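Local coordinates for N-acyl-D-glutamate deacylase (Bordetella bronchiseptica, PDB 3GIP), which hydrolyses the amide bond of N-acyl-D-glutamate, releasing D-glutamate and a carboxylate, as a zinc-dependent member of the amidohydrolase superfamily, at residues G13-D18 against R24-L29; M395-A400 against V429-D434; M172-L177 against A209-L214. All blocks are in the same frame, centred on the assembly; numbering follows the deposited sequence.

Interaction 1 of 3, residues G13-D18 against R24-L29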
ATOM      1  N   GLY A  13      11.669  27.980  -8.846  1.00 22.20           N
ATOM      2  CA  GLY A  13      10.702  28.888  -8.253  1.00 21.46           C
ATOM      3  C   GLY A  13       9.791  28.373  -7.155  1.00 21.37           C
ATOM      4  O   GLY A  13       9.019  29.146  -6.586  1.00 21.53           O
ATOM      5  N   GLY A  14       9.881  27.087  -6.841  1.00 20.09           N
ATOM      6  CA  GLY A  14       9.015  26.537  -5.813  1.00 19.73           C
ATOM      7  C   GLY A  14       9.619  26.447  -4.425  1.00 19.06           C
ATOM      8  O   GLY A  14      10.736  26.911  -4.179  1.00 19.32           O
ATOM      9  N   TRP A  15       8.853  25.859  -3.510  1.00 18.77           N
ATOM     10  CA  TRP A  15       9.286  25.669  -2.136  1.00 19.30           C
ATOM     11  C   TRP A  15       9.519  24.187  -1.908  1.00 17.79           C
ATOM     12  O   TRP A  15       8.646  23.356  -2.161  1.00 16.75           O
ATOM     13  CB  TRP A  15       8.236  26.196  -1.157  1.00 19.85           C
ATOM     14  CG  TRP A  15       8.192  27.689  -1.103  1.00 23.18           C
ATOM     15  CD1 TRP A  15       7.645  28.530  -2.032  1.00 25.48           C
ATOM     16  CD2 TRP A  15       8.774  28.526  -0.096  1.00 23.79           C
ATOM     17  NE1 TRP A  15       7.852  29.840  -1.664  1.00 26.03           N
ATOM     18  CE2 TRP A  15       8.542  29.866  -0.482  1.00 25.55           C
ATOM     19  CE3 TRP A  15       9.469  28.275   1.095  1.00 23.85           C
ATOM     20  CZ2 TRP A  15       8.981  30.952   0.283  1.00 26.36           C
ATOM     21  CZ3 TRP A  15       9.908  29.358   1.856  1.00 23.39           C
ATOM     22  CH2 TRP A  15       9.660  30.680   1.445  1.00 24.54           C
ATOM     23  N   ILE A  16      10.710  23.859  -1.430  1.00 17.27           N
ATOM     24  CA  ILE A  16      11.074  22.476  -1.189  1.00 16.81           C
ATOM     25  C   ILE A  16      10.718  21.948   0.194  1.00 17.06           C
ATOM     26  O   ILE A  16      11.052  22.558   1.206  1.00 18.05           O
ATOM     27  CB  ILE A  16      12.594  22.270  -1.367  1.00 18.50           C
ATOM     28  CG1 ILE A  16      13.006  22.570  -2.809  1.00 20.11           C
ATOM     29  CG2 ILE A  16      12.978  20.849  -0.973  1.00 19.49           C
ATOM     30  CD1 ILE A  16      12.516  21.569  -3.813  1.00 25.88           C
ATOM     31  N   ILE A  17      10.017  20.820   0.218  1.00 15.08           N
ATOM     32  CA  ILE A  17       9.701  20.121   1.459  1.00 14.89           C
ATOM     33  C   ILE A  17      10.412  18.811   1.135  1.00 15.08           C
ATOM     34  O   ILE A  17       9.898  17.975   0.390  1.00 15.13           O
ATOM     35  CB  ILE A  17       8.181  19.920   1.663  1.00 13.93           C
ATOM     36  CG1 ILE A  17       7.539  21.269   2.002  1.00 14.69           C
ATOM     37  CG2 ILE A  17       7.930  18.921   2.791  1.00 14.35           C
ATOM     38  CD1 ILE A  17       6.093  21.186   2.457  1.00 15.77           C
ATOM     39  N   ASP A  18      11.619  18.662   1.678  1.00 15.05           N
ATOM     40  CA  ASP A  18      12.469  17.512   1.384  1.00 15.00           C
ATOM     41  C   ASP A  18      12.194  16.174   2.047  1.00 14.70           C
ATOM     42  O   ASP A  18      12.912  15.206   1.789  1.00 15.53           O
ATOM     43  CB  ASP A  18      13.937  17.886   1.619  1.00 15.58           C
ATOM     44  CG  ASP A  18      14.211  18.324   3.048  1.00 17.58           C
ATOM     45  OD1 ASP A  18      13.428  17.959   3.953  1.00 15.79           O
ATOM     46  OD2 ASP A  18      15.224  19.025   3.269  1.00 19.37           O
ATOM     47  N   ARG A  24       9.727  24.117   5.060  1.00 17.76           N
ATOM     48  CA  ARG A  24       9.809  24.292   3.614  1.00 18.35           C
ATOM     49  C   ARG A  24      10.761  25.448   3.305  1.00 19.84           C
ATOM     50  O   ARG A  24      10.801  26.443   4.034  1.00 20.94           O
ATOM     51  CB  ARG A  24       8.418  24.587   3.045  1.00 18.32           C
ATOM     52  CG  ARG A  24       7.821  25.910   3.508  1.00 17.88           C
ATOM     53  CD  ARG A  24       6.335  25.980   3.196  1.00 20.29           C
ATOM     54  NE  ARG A  24       5.574  25.062   4.037  1.00 20.43           N
ATOM     55  CZ  ARG A  24       4.268  24.846   3.920  1.00 20.99           C
ATOM     56  NH1 ARG A  24       3.569  25.482   2.990  1.00 21.56           N
ATOM     57  NH2 ARG A  24       3.662  23.999   4.741  1.00 19.34           N
ATOM     58  N   ARG A  25      11.533  25.315   2.233  1.00 20.16           N
ATOM     59  CA  ARG A  25      12.480  26.359   1.864  1.00 20.56           C
ATOM     60  C   ARG A  25      12.465  26.682   0.377  1.00 20.66           C
ATOM     61  O   ARG A  25      12.260  25.802  -0.460  1.00 20.50           O
ATOM     62  CB  ARG A  25      13.896  25.962   2.301  1.00 22.81           C
ATOM     63  CG  ARG A  25      14.391  24.620   1.777  1.00 25.83           C
ATOM     64  CD  ARG A  25      15.643  24.197   2.543  1.00 30.81           C
ATOM     65  NE  ARG A  25      16.113  22.856   2.203  1.00 35.56           N
ATOM     66  CZ  ARG A  25      16.661  22.526   1.039  1.00 35.60           C
ATOM     67  NH1 ARG A  25      16.810  23.442   0.093  1.00 38.93           N
ATOM     68  NH2 ARG A  25      17.076  21.285   0.828  1.00 35.66           N
ATOM     69  N   ARG A  26      12.676  27.955   0.057  1.00 21.47           N
ATOM     70  CA  ARG A  26      12.695  28.409  -1.328  1.00 22.61           C
ATOM     71  C   ARG A  26      14.001  27.979  -1.988  1.00 22.89           C
ATOM     72  O   ARG A  26      15.070  28.496  -1.661  1.00 24.47           O
ATOM     73  CB  ARG A  26      12.561  29.933  -1.381  1.00 24.81           C
ATOM     74  CG  ARG A  26      12.841  30.538  -2.749  1.00 29.35           C
ATOM     75  CD  ARG A  26      11.738  30.243  -3.757  1.00 32.79           C
ATOM     76  NE  ARG A  26      12.176  30.550  -5.118  1.00 35.84           N
ATOM     77  CZ  ARG A  26      12.917  29.737  -5.864  1.00 37.43           C
ATOM     78  NH1 ARG A  26      13.298  28.560  -5.388  1.00 36.77           N
ATOM     79  NH2 ARG A  26      13.295  30.108  -7.081  1.00 38.23           N
ATOM     80  N   ALA A  27      13.910  27.030  -2.916  1.00 22.11           N
ATOM     81  CA  ALA A  27      15.088  26.528  -3.615  1.00 21.92           C
ATOM     82  C   ALA A  27      14.694  25.773  -4.882  1.00 21.67           C
ATOM     83  O   ALA A  27      13.558  25.315  -5.011  1.00 21.81           O
ATOM     84  CB  ALA A  27      15.884  25.610  -2.692  1.00 22.99           C
ATOM     85  N   ASP A  28      15.634  25.652  -5.817  1.00 21.13           N
ATOM     86  CA  ASP A  28      15.383  24.938  -7.065  1.00 20.71           C
ATOM     87  C   ASP A  28      15.986  23.539  -6.984  1.00 20.71           C
ATOM     88  O   ASP A  28      16.937  23.305  -6.237  1.00 20.36           O
ATOM     89  CB  ASP A  28      15.996  25.682  -8.258  1.00 22.25           C
ATOM     90  CG  ASP A  28      15.540  27.124  -8.347  1.00 22.96           C
ATOM     91  OD1 ASP A  28      14.393  27.413  -7.953  1.00 21.92           O
ATOM     92  OD2 ASP A  28      16.325  27.972  -8.827  1.00 24.56           O
ATOM     93  N   LEU A  29      15.433  22.613  -7.756  1.00 18.64           N
ATOM     94  CA  LEU A  29      15.916  21.239  -7.765  1.00 18.87           C
ATOM     95  C   LEU A  29      16.464  20.884  -9.142  1.00 19.22           C
ATOM     96  O   LEU A  29      15.807  21.119 -10.158  1.00 19.34           O
ATOM     97  CB  LEU A  29      14.777  20.280  -7.409  1.00 19.41           C
ATOM     98  CG  LEU A  29      15.107  18.790  -7.287  1.00 22.15           C
ATOM     99  CD1 LEU A  29      15.769  18.519  -5.950  1.00 24.70           C
ATOM    100  CD2 LEU A  29      13.825  17.981  -7.397  1.00 26.14           C
TER
HETATM  101  O   HOH W   1      11.705  24.746  -7.120  1.00 19.60           O
HETATM  102  O   HOH W   2      17.358  18.732   1.389  1.00 30.48           O

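Interaction 2 of 3, residues M395-A400 against V429-D434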
ATOM      1  N   MET A 395      -1.676  17.779  11.160  1.00 14.10           N
ATOM      2  CA  MET A 395      -0.228  17.937  11.255  1.00 13.89           C
ATOM      3  C   MET A 395       0.163  18.914  10.154  1.00 13.68           C
ATOM      4  O   MET A 395      -0.674  19.285   9.333  1.00 14.36           O
ATOM      5  CB  MET A 395       0.502  16.592  11.080  1.00 14.76           C
ATOM      6  CG  MET A 395       0.315  15.914   9.732  1.00 14.02           C
ATOM      7  SD  MET A 395       1.167  14.309   9.669  1.00 14.33           S
ATOM      8  CE  MET A 395       0.174  13.360  10.824  1.00 13.77           C
ATOM      9  N   THR A 396       1.415  19.354  10.136  1.00 14.34           N
ATOM     10  CA  THR A 396       1.833  20.289   9.104  1.00 13.92           C
ATOM     11  C   THR A 396       2.086  19.548   7.808  1.00 14.69           C
ATOM     12  O   THR A 396       2.198  18.320   7.795  1.00 15.25           O
ATOM     13  CB  THR A 396       3.132  21.020   9.479  1.00 15.11           C
ATOM     14  OG1 THR A 396       4.201  20.072   9.569  1.00 15.62           O
ATOM     15  CG2 THR A 396       2.974  21.735  10.810  1.00 15.86           C
ATOM     16  N   LEU A 397       2.171  20.298   6.718  1.00 14.29           N
ATOM     17  CA  LEU A 397       2.431  19.701   5.420  1.00 13.65           C
ATOM     18  C   LEU A 397       3.808  19.030   5.463  1.00 15.13           C
ATOM     19  O   LEU A 397       3.994  17.941   4.914  1.00 14.83           O
ATOM     20  CB  LEU A 397       2.383  20.779   4.333  1.00 15.47           C
ATOM     21  CG  LEU A 397       2.512  20.303   2.884  1.00 16.61           C
ATOM     22  CD1 LEU A 397       1.446  19.254   2.584  1.00 15.88           C
ATOM     23  CD2 LEU A 397       2.362  21.494   1.946  1.00 17.48           C
ATOM     24  N   GLU A 398       4.767  19.673   6.125  1.00 14.58           N
ATOM     25  CA  GLU A 398       6.107  19.109   6.238  1.00 14.22           C
ATOM     26  C   GLU A 398       6.076  17.761   6.950  1.00 14.11           C
ATOM     27  O   GLU A 398       6.772  16.824   6.554  1.00 14.93           O
ATOM     28  CB  GLU A 398       7.044  20.066   6.988  1.00 15.13           C
ATOM     29  CG  GLU A 398       7.502  21.266   6.162  1.00 16.92           C
ATOM     30  CD  GLU A 398       6.592  22.477   6.282  1.00 18.16           C
ATOM     31  OE1 GLU A 398       5.413  22.319   6.665  1.00 17.66           O
ATOM     32  OE2 GLU A 398       7.058  23.595   5.976  1.00 17.58           O
ATOM     33  N   GLN A 399       5.275  17.662   8.008  1.00 13.67           N
ATOM     34  CA  GLN A 399       5.169  16.410   8.745  1.00 13.75           C
ATOM     35  C   GLN A 399       4.472  15.343   7.904  1.00 13.50           C
ATOM     36  O   GLN A 399       4.884  14.184   7.895  1.00 13.14           O
ATOM     37  CB  GLN A 399       4.397  16.619  10.054  1.00 14.81           C
ATOM     38  CG  GLN A 399       5.132  17.461  11.085  1.00 16.24           C
ATOM     39  CD  GLN A 399       4.298  17.717  12.330  1.00 19.29           C
ATOM     40  OE1 GLN A 399       3.191  18.257  12.253  1.00 20.42           O
ATOM     41  NE2 GLN A 399       4.829  17.335  13.488  1.00 21.53           N
ATOM     42  N   ALA A 400       3.421  15.735   7.193  1.00 12.47           N
ATOM     43  CA  ALA A 400       2.678  14.785   6.371  1.00 11.62           C
ATOM     44  C   ALA A 400       3.536  14.236   5.238  1.00 12.62           C
ATOM     45  O   ALA A 400       3.522  13.035   4.967  1.00 14.08           O
ATOM     46  CB  ALA A 400       1.420  15.446   5.813  1.00 12.80           C
ATOM     47  N   VAL A 429       7.542  15.017  -6.785  1.00 14.97           N
ATOM     48  CA  VAL A 429       6.169  15.414  -7.053  1.00 15.05           C
ATOM     49  C   VAL A 429       6.069  16.905  -6.777  1.00 14.09           C
ATOM     50  O   VAL A 429       6.587  17.399  -5.774  1.00 15.16           O
ATOM     51  CB  VAL A 429       5.133  14.658  -6.178  1.00 14.44           C
ATOM     52  CG1 VAL A 429       5.386  14.912  -4.702  1.00 16.55           C
ATOM     53  CG2 VAL A 429       3.724  15.102  -6.561  1.00 14.27           C
ATOM     54  N   VAL A 430       5.427  17.621  -7.692  1.00 14.07           N
ATOM     55  CA  VAL A 430       5.230  19.057  -7.558  1.00 13.86           C
ATOM     56  C   VAL A 430       3.728  19.258  -7.410  1.00 14.94           C
ATOM     57  O   VAL A 430       2.954  18.793  -8.247  1.00 15.32           O
ATOM     58  CB  VAL A 430       5.718  19.809  -8.815  1.00 14.15           C
ATOM     59  CG1 VAL A 430       5.479  21.306  -8.656  1.00 16.20           C
ATOM     60  CG2 VAL A 430       7.194  19.525  -9.046  1.00 14.75           C
ATOM     61  N   PHE A 431       3.310  19.935  -6.347  1.00 15.24           N
ATOM     62  CA  PHE A 431       1.885  20.145  -6.136  1.00 15.19           C
ATOM     63  C   PHE A 431       1.557  21.483  -5.495  1.00 14.58           C
ATOM     64  O   PHE A 431       2.396  22.093  -4.839  1.00 14.89           O
ATOM     65  CB  PHE A 431       1.314  18.999  -5.286  1.00 14.50           C
ATOM     66  CG  PHE A 431       1.829  18.961  -3.865  1.00 13.99           C
ATOM     67  CD1 PHE A 431       1.167  19.650  -2.851  1.00 13.79           C
ATOM     68  CD2 PHE A 431       2.967  18.224  -3.540  1.00 14.42           C
ATOM     69  CE1 PHE A 431       1.628  19.605  -1.532  1.00 13.43           C
ATOM     70  CE2 PHE A 431       3.439  18.173  -2.220  1.00 15.85           C
ATOM     71  CZ  PHE A 431       2.768  18.864  -1.216  1.00 14.52           C
ATOM     72  N   ASP A 432       0.330  21.942  -5.717  1.00 14.53           N
ATOM     73  CA  ASP A 432      -0.142  23.195  -5.142  1.00 15.64           C
ATOM     74  C   ASP A 432      -0.685  22.831  -3.760  1.00 16.44           C
ATOM     75  O   ASP A 432      -1.659  22.089  -3.648  1.00 16.83           O
ATOM     76  CB  ASP A 432      -1.259  23.780  -6.003  1.00 16.98           C
ATOM     77  CG  ASP A 432      -1.673  25.164  -5.555  1.00 18.43           C
ATOM     78  OD1 ASP A 432      -1.710  25.403  -4.330  1.00 19.19           O
ATOM     79  OD2 ASP A 432      -1.970  26.007  -6.430  1.00 19.88           O
ATOM     80  N   PRO A 433      -0.063  23.345  -2.687  1.00 15.53           N
ATOM     81  CA  PRO A 433      -0.540  23.019  -1.340  1.00 16.33           C
ATOM     82  C   PRO A 433      -1.945  23.509  -1.020  1.00 15.90           C
ATOM     83  O   PRO A 433      -2.636  22.929  -0.179  1.00 15.43           O
ATOM     84  CB  PRO A 433       0.517  23.653  -0.441  1.00 16.34           C
ATOM     85  CG  PRO A 433       0.941  24.859  -1.233  1.00 16.70           C
ATOM     86  CD  PRO A 433       1.063  24.295  -2.634  1.00 17.28           C
ATOM     87  N   ASP A 434      -2.373  24.569  -1.696  1.00 16.45           N
ATOM     88  CA  ASP A 434      -3.690  25.131  -1.437  1.00 16.33           C
ATOM     89  C   ASP A 434      -4.836  24.480  -2.194  1.00 15.73           C
ATOM     90  O   ASP A 434      -5.990  24.618  -1.799  1.00 16.70           O
ATOM     91  CB  ASP A 434      -3.688  26.634  -1.722  1.00 18.25           C
ATOM     92  CG  ASP A 434      -2.781  27.402  -0.782  1.00 21.01           C
ATOM     93  OD1 ASP A 434      -2.694  27.020   0.404  1.00 23.91           O
ATOM     94  OD2 ASP A 434      -2.166  28.393  -1.222  1.00 24.02           O
TER

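Interaction 3 of 3, residues M172-L177 against A209-L214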
ATOM      1  N   MET A 172      11.394 -20.908   0.814  1.00 17.67           N
ATOM      2  CA  MET A 172      10.796 -20.122  -0.261  1.00 18.71           C
ATOM      3  C   MET A 172      10.919 -18.645   0.098  1.00 18.09           C
ATOM      4  O   MET A 172      11.212 -17.808  -0.755  1.00 18.27           O
ATOM      5  CB  MET A 172       9.320 -20.483  -0.440  1.00 19.88           C
ATOM      6  CG  MET A 172       9.073 -21.888  -0.966  1.00 23.70           C
ATOM      7  SD  MET A 172       7.313 -22.187  -1.260  1.00 25.47           S
ATOM      8  CE  MET A 172       7.148 -21.529  -2.892  1.00 30.62           C
ATOM      9  N   LEU A 173      10.694 -18.330   1.368  1.00 17.88           N
ATOM     10  CA  LEU A 173      10.804 -16.950   1.821  1.00 18.19           C
ATOM     11  C   LEU A 173      12.253 -16.495   1.692  1.00 17.91           C
ATOM     12  O   LEU A 173      12.526 -15.396   1.211  1.00 17.73           O
ATOM     13  CB  LEU A 173      10.348 -16.822   3.277  1.00 17.13           C
ATOM     14  CG  LEU A 173      10.655 -15.478   3.947  1.00 18.46           C
ATOM     15  CD1 LEU A 173      10.058 -14.338   3.129  1.00 18.90           C
ATOM     16  CD2 LEU A 173      10.101 -15.476   5.354  1.00 18.76           C
ATOM     17  N   GLN A 174      13.183 -17.351   2.109  1.00 18.89           N
ATOM     18  CA  GLN A 174      14.597 -17.010   2.034  1.00 18.22           C
ATOM     19  C   GLN A 174      15.003 -16.707   0.599  1.00 18.39           C
ATOM     20  O   GLN A 174      15.725 -15.744   0.338  1.00 19.14           O
ATOM     21  CB  GLN A 174      15.458 -18.152   2.582  1.00 20.64           C
ATOM     22  CG  GLN A 174      16.926 -17.781   2.713  1.00 23.31           C
ATOM     23  CD  GLN A 174      17.775 -18.924   3.230  1.00 26.25           C
ATOM     24  OE1 GLN A 174      17.385 -19.625   4.163  1.00 26.25           O
ATOM     25  NE2 GLN A 174      18.951 -19.105   2.637  1.00 28.00           N
ATOM     26  N   ALA A 175      14.537 -17.532  -0.335  1.00 18.33           N
ATOM     27  CA  ALA A 175      14.853 -17.331  -1.740  1.00 20.10           C
ATOM     28  C   ALA A 175      14.287 -15.999  -2.227  1.00 19.40           C
ATOM     29  O   ALA A 175      14.933 -15.281  -2.988  1.00 20.57           O
ATOM     30  CB  ALA A 175      14.291 -18.475  -2.572  1.00 19.44           C
ATOM     31  N   ALA A 176      13.076 -15.673  -1.781  1.00 19.99           N
ATOM     32  CA  ALA A 176      12.435 -14.426  -2.183  1.00 18.90           C
ATOM     33  C   ALA A 176      13.237 -13.236  -1.666  1.00 17.27           C
ATOM     34  O   ALA A 176      13.483 -12.276  -2.396  1.00 16.99           O
ATOM     35  CB  ALA A 176      11.003 -14.372  -1.646  1.00 18.10           C
ATOM     36  N   LEU A 177      13.651 -13.305  -0.405  1.00 18.40           N
ATOM     37  CA  LEU A 177      14.434 -12.230   0.190  1.00 18.18           C
ATOM     38  C   LEU A 177      15.789 -12.101  -0.502  1.00 18.40           C
ATOM     39  O   LEU A 177      16.282 -10.996  -0.722  1.00 18.11           O
ATOM     40  CB  LEU A 177      14.633 -12.481   1.686  1.00 16.69           C
ATOM     41  CG  LEU A 177      13.359 -12.564   2.536  1.00 18.72           C
ATOM     42  CD1 LEU A 177      13.739 -12.680   4.003  1.00 18.85           C
ATOM     43  CD2 LEU A 177      12.503 -11.319   2.312  1.00 17.24           C
ATOM     44  N   ALA A 209      13.815 -11.496   9.941  1.00 16.99           N
ATOM     45  CA  ALA A 209      14.601 -10.755  10.922  1.00 17.45           C
ATOM     46  C   ALA A 209      16.106 -10.912  10.709  1.00 19.44           C
ATOM     47  O   ALA A 209      16.861  -9.945  10.822  1.00 18.66           O
ATOM     48  CB  ALA A 209      14.224 -11.202  12.325  1.00 18.14           C
ATOM     49  N   GLU A 210      16.538 -12.128  10.395  1.00 20.31           N
ATOM     50  CA  GLU A 210      17.956 -12.399  10.179  1.00 22.29           C
ATOM     51  C   GLU A 210      18.528 -11.577   9.030  1.00 22.60           C
ATOM     52  O   GLU A 210      19.721 -11.263   9.008  1.00 22.64           O
ATOM     53  CB  GLU A 210      18.173 -13.889   9.895  1.00 23.42           C
ATOM     54  CG  GLU A 210      19.620 -14.259   9.589  1.00 28.31           C
ATOM     55  CD  GLU A 210      20.551 -14.023  10.765  1.00 30.25           C
ATOM     56  OE1 GLU A 210      21.782 -14.149  10.583  1.00 33.44           O
ATOM     57  OE2 GLU A 210      20.059 -13.719  11.872  1.00 31.55           O
ATOM     58  N   ARG A 211      17.674 -11.224   8.077  1.00 20.64           N
ATOM     59  CA  ARG A 211      18.103 -10.449   6.923  1.00 21.37           C
ATOM     60  C   ARG A 211      17.611  -9.007   6.983  1.00 19.75           C
ATOM     61  O   ARG A 211      17.653  -8.280   5.989  1.00 20.09           O
ATOM     62  CB  ARG A 211      17.612 -11.143   5.654  1.00 22.68           C
ATOM     63  CG  ARG A 211      18.177 -12.549   5.544  1.00 25.60           C
ATOM     64  CD  ARG A 211      17.529 -13.383   4.459  1.00 27.86           C
ATOM     65  NE  ARG A 211      18.177 -14.689   4.376  1.00 29.43           N
ATOM     66  CZ  ARG A 211      18.156 -15.603   5.343  1.00 30.09           C
ATOM     67  NH1 ARG A 211      17.510 -15.368   6.479  1.00 27.48           N
ATOM     68  NH2 ARG A 211      18.807 -16.748   5.184  1.00 30.70           N
ATOM     69  N   ARG A 212      17.165  -8.599   8.167  1.00 19.74           N
ATOM     70  CA  ARG A 212      16.663  -7.248   8.385  1.00 20.44           C
ATOM     71  C   ARG A 212      15.544  -6.913   7.405  1.00 19.33           C
ATOM     72  O   ARG A 212      15.526  -5.837   6.808  1.00 19.05           O
ATOM     73  CB  ARG A 212      17.799  -6.230   8.252  1.00 22.69           C
ATOM     74  CG  ARG A 212      18.929  -6.448   9.246  1.00 28.89           C
ATOM     75  CD  ARG A 212      20.018  -5.400   9.098  1.00 34.28           C
ATOM     76  NE  ARG A 212      21.140  -5.651  10.000  1.00 39.97           N
ATOM     77  CZ  ARG A 212      21.935  -6.715   9.929  1.00 41.97           C
ATOM     78  NH1 ARG A 212      21.738  -7.636   8.992  1.00 43.77           N
ATOM     79  NH2 ARG A 212      22.929  -6.860  10.795  1.00 43.18           N
ATOM     80  N   ARG A 213      14.617  -7.852   7.242  1.00 18.22           N
ATOM     81  CA  ARG A 213      13.482  -7.659   6.350  1.00 18.05           C
ATOM     82  C   ARG A 213      12.210  -7.552   7.185  1.00 16.74           C
ATOM     83  O   ARG A 213      12.223  -7.820   8.386  1.00 18.40           O
ATOM     84  CB  ARG A 213      13.392  -8.812   5.344  1.00 18.29           C
ATOM     85  CG  ARG A 213      14.626  -8.932   4.445  1.00 19.38           C
ATOM     86  CD  ARG A 213      14.887  -7.660   3.639  1.00 20.15           C
ATOM     87  NE  ARG A 213      16.222  -7.663   3.040  1.00 22.25           N
ATOM     88  CZ  ARG A 213      16.567  -8.359   1.961  1.00 21.21           C
ATOM     89  NH1 ARG A 213      15.679  -9.116   1.333  1.00 21.26           N
ATOM     90  NH2 ARG A 213      17.819  -8.313   1.521  1.00 23.43           N
ATOM     91  N   LEU A 214      11.109  -7.175   6.549  1.00 16.40           N
ATOM     92  CA  LEU A 214       9.851  -6.960   7.256  1.00 16.51           C
ATOM     93  C   LEU A 214       8.787  -8.043   7.291  1.00 15.56           C
ATOM     94  O   LEU A 214       8.773  -8.975   6.486  1.00 14.43           O
ATOM     95  CB  LEU A 214       9.162  -5.718   6.687  1.00 18.30           C
ATOM     96  CG  LEU A 214       9.760  -4.327   6.846  1.00 20.37           C
ATOM     97  CD1 LEU A 214       9.163  -3.415   5.791  1.00 21.31           C
ATOM     98  CD2 LEU A 214       9.469  -3.796   8.241  1.00 22.04           C
TER
HETATM   99  O   HOH W   3      19.047  -9.759  -0.558  1.00 34.91           O

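Interaction 1 of 3, residues G13-D18 against R24-L29
Trp15 and Arg26 meet in a non-hydrogen-bonded pair of the antiparallel hairpin of strands 15-16 and 25-26. Arg26 CB sits over the indole face, 3.9 Å from the centroid of the Trp15 six-membered ring and 5° off its normal, a CH-pi contact. Beyond CB the Arg26 chain bends at chi2 (72°) and carries its guanidinium back over Gly13, 58° from the indole plane. Arg26 NH1 and NH2 both grip Asp28 OD1, each at 3.0 Å. Asp28 OD1 also takes Gly13 N at 2.9 Å from above the carboxylate plane, while Asp28 OD2 turns to Leu42 N. In the next pair Ile16 N bonds to Arg25 O (2.7 Å) and Arg25 N to Ile16 O (3.0 Å). On that face Ile16 CG1 packs on Ala27 CB, and the extended Arg25 crosses Asp18 at about a right angle in a long salt bridge (Asp18 OD2 to Arg25 NH2, 3.8 Å); a water on Asp18 OD2 reaches Arg25 NH2 weakly, and Asp18 OD1 bonds to Thr20 OG1. Ile17 CG1 lies alongside Arg24 CB at 3.6 Å. With three donors gathered on one oxygen, Asp28 is probably kept ionised, and it ties the Gly13 turn to the returning strand.

Interaction 2 of 3, residues M395-A400 against V429-D434
The first turn of helix 397-404 faces the end of strand 428-431 at a distance: the nearest CA atoms, of Leu397 and Pro433, are 8.1 Å apart, and side chains bridge the gap. This is helix-on-sheet packing: Phe431 belongs to a strand paired antiparallel with strand 57-64, whose Ile57 touches Leu397, Phe431 and Pro433 alike. Leu397 and Phe431 point at each other from the facing elements. With chi1 at -175°, the CG of Leu397 points away from the backbone N and both methyls reach the ring. CD1 lies 4.0 Å from Phe431 CZ, and CD2 approaches the ring rim, close to the ring plane. Pro433 crosses Leu397 at about a right angle, and its CB meets the same CD2 methyl. Every atom that touches is carbon, so the fit is purely apolar.

A capping box starts the helix: Gln399 N gives a bond to Thr396 OG1 (3.1 Å), and Gln399 OE1 accepts Thr396 N on an in-plane lone pair, nearly straight at 173°. Past the strand, Asp432 OD1 accepts Asp434 N in an Asx turn that encloses Pro433. The tightest approach across the contact is Leu397 CD2 to Pro433 CB, 3.7 Å.

Interaction 3 of 3, residues M172-L177 against A209-L214
Apolar packing centres on Leu177, which meets the aliphatic parts of two arginines where helix 163-179 faces the end of helix 198-210. Leu177 CD1 lies 3.9 Å from Arg211 CD, and Leu177 CD2 lies 3.8 Å from Arg213 CG. Leu177 and Arg213 run antiparallel alongside one another, so that the leucine methyls rest on the root of the arginine while its far end reaches back to the leucine carbonyl. The bend of Arg213 at chi2 (-59°) makes this return possible.

Hydrogen bonding is concentrated at that carbonyl. Arg213 NH1 donates to Leu177 O at 2.8 Å, with an N-H...O angle of 164°; the oxygen lies almost in the guanidinium plane, but the donor is tilted well out of the carbonyl plane. A water accepts from Arg213 NH2 at 2.8 Å and donates to Leu177 O, closing a ring beside the direct bond. Arg213 NH1 has a second, weak bond to Ala181 O, just past the helix.

Van der Waals contact alone joins Gln174 and Arg211, whose chains cross at about a right angle. The CG methylene of Gln174 lies over one face of the Arg211 guanidinium, and Gln174 CD comes within 3.1 Å of Arg211 NH2, the amide and guanidinium planes being 30° apart. Their hydrogen bonds go elsewhere, Gln174 NE2 to Glu178 and Arg211 NH1 to Val207 O.

Helix 198-210 ends in a Schellman motif, with Arg212 between the two arginines as the C-prime residue of positive phi; Arg213 N bonds to Ala208 O. The contact joins helix 163-179 to the turn between helix 198-210 and strand 214-218, on the outer layer of the TIM barrel. The positive Arg213 bound near the C-terminal end of helix 163-179 would be expected to complement the helix dipole.

In the fold
Interactions 1 and 2 adjoin, their centres 12 Å apart, and share one packed region: Arg24 NE forms a salt bridge with Glu398 OE2 at 2.8 Å, and Ile17 CD1 packs on Leu397 CG at 3.7 Å. Strand 57-64 connects them further, pairing in parallel with strand 15-16 and antiparallel with strand 428-431. Interaction 3 stands apart on the barrel, its centre about 38 Å from that of interaction 1 and 34 Å from that of interaction 2, with nearest atoms about 19 and 17 Å away. The zinc is bound by Cys95, His218 and His248, none of them in these contacts; the closest link in sequence is strand 214-218, which starts at Leu214 of interaction 3 and ends at His218.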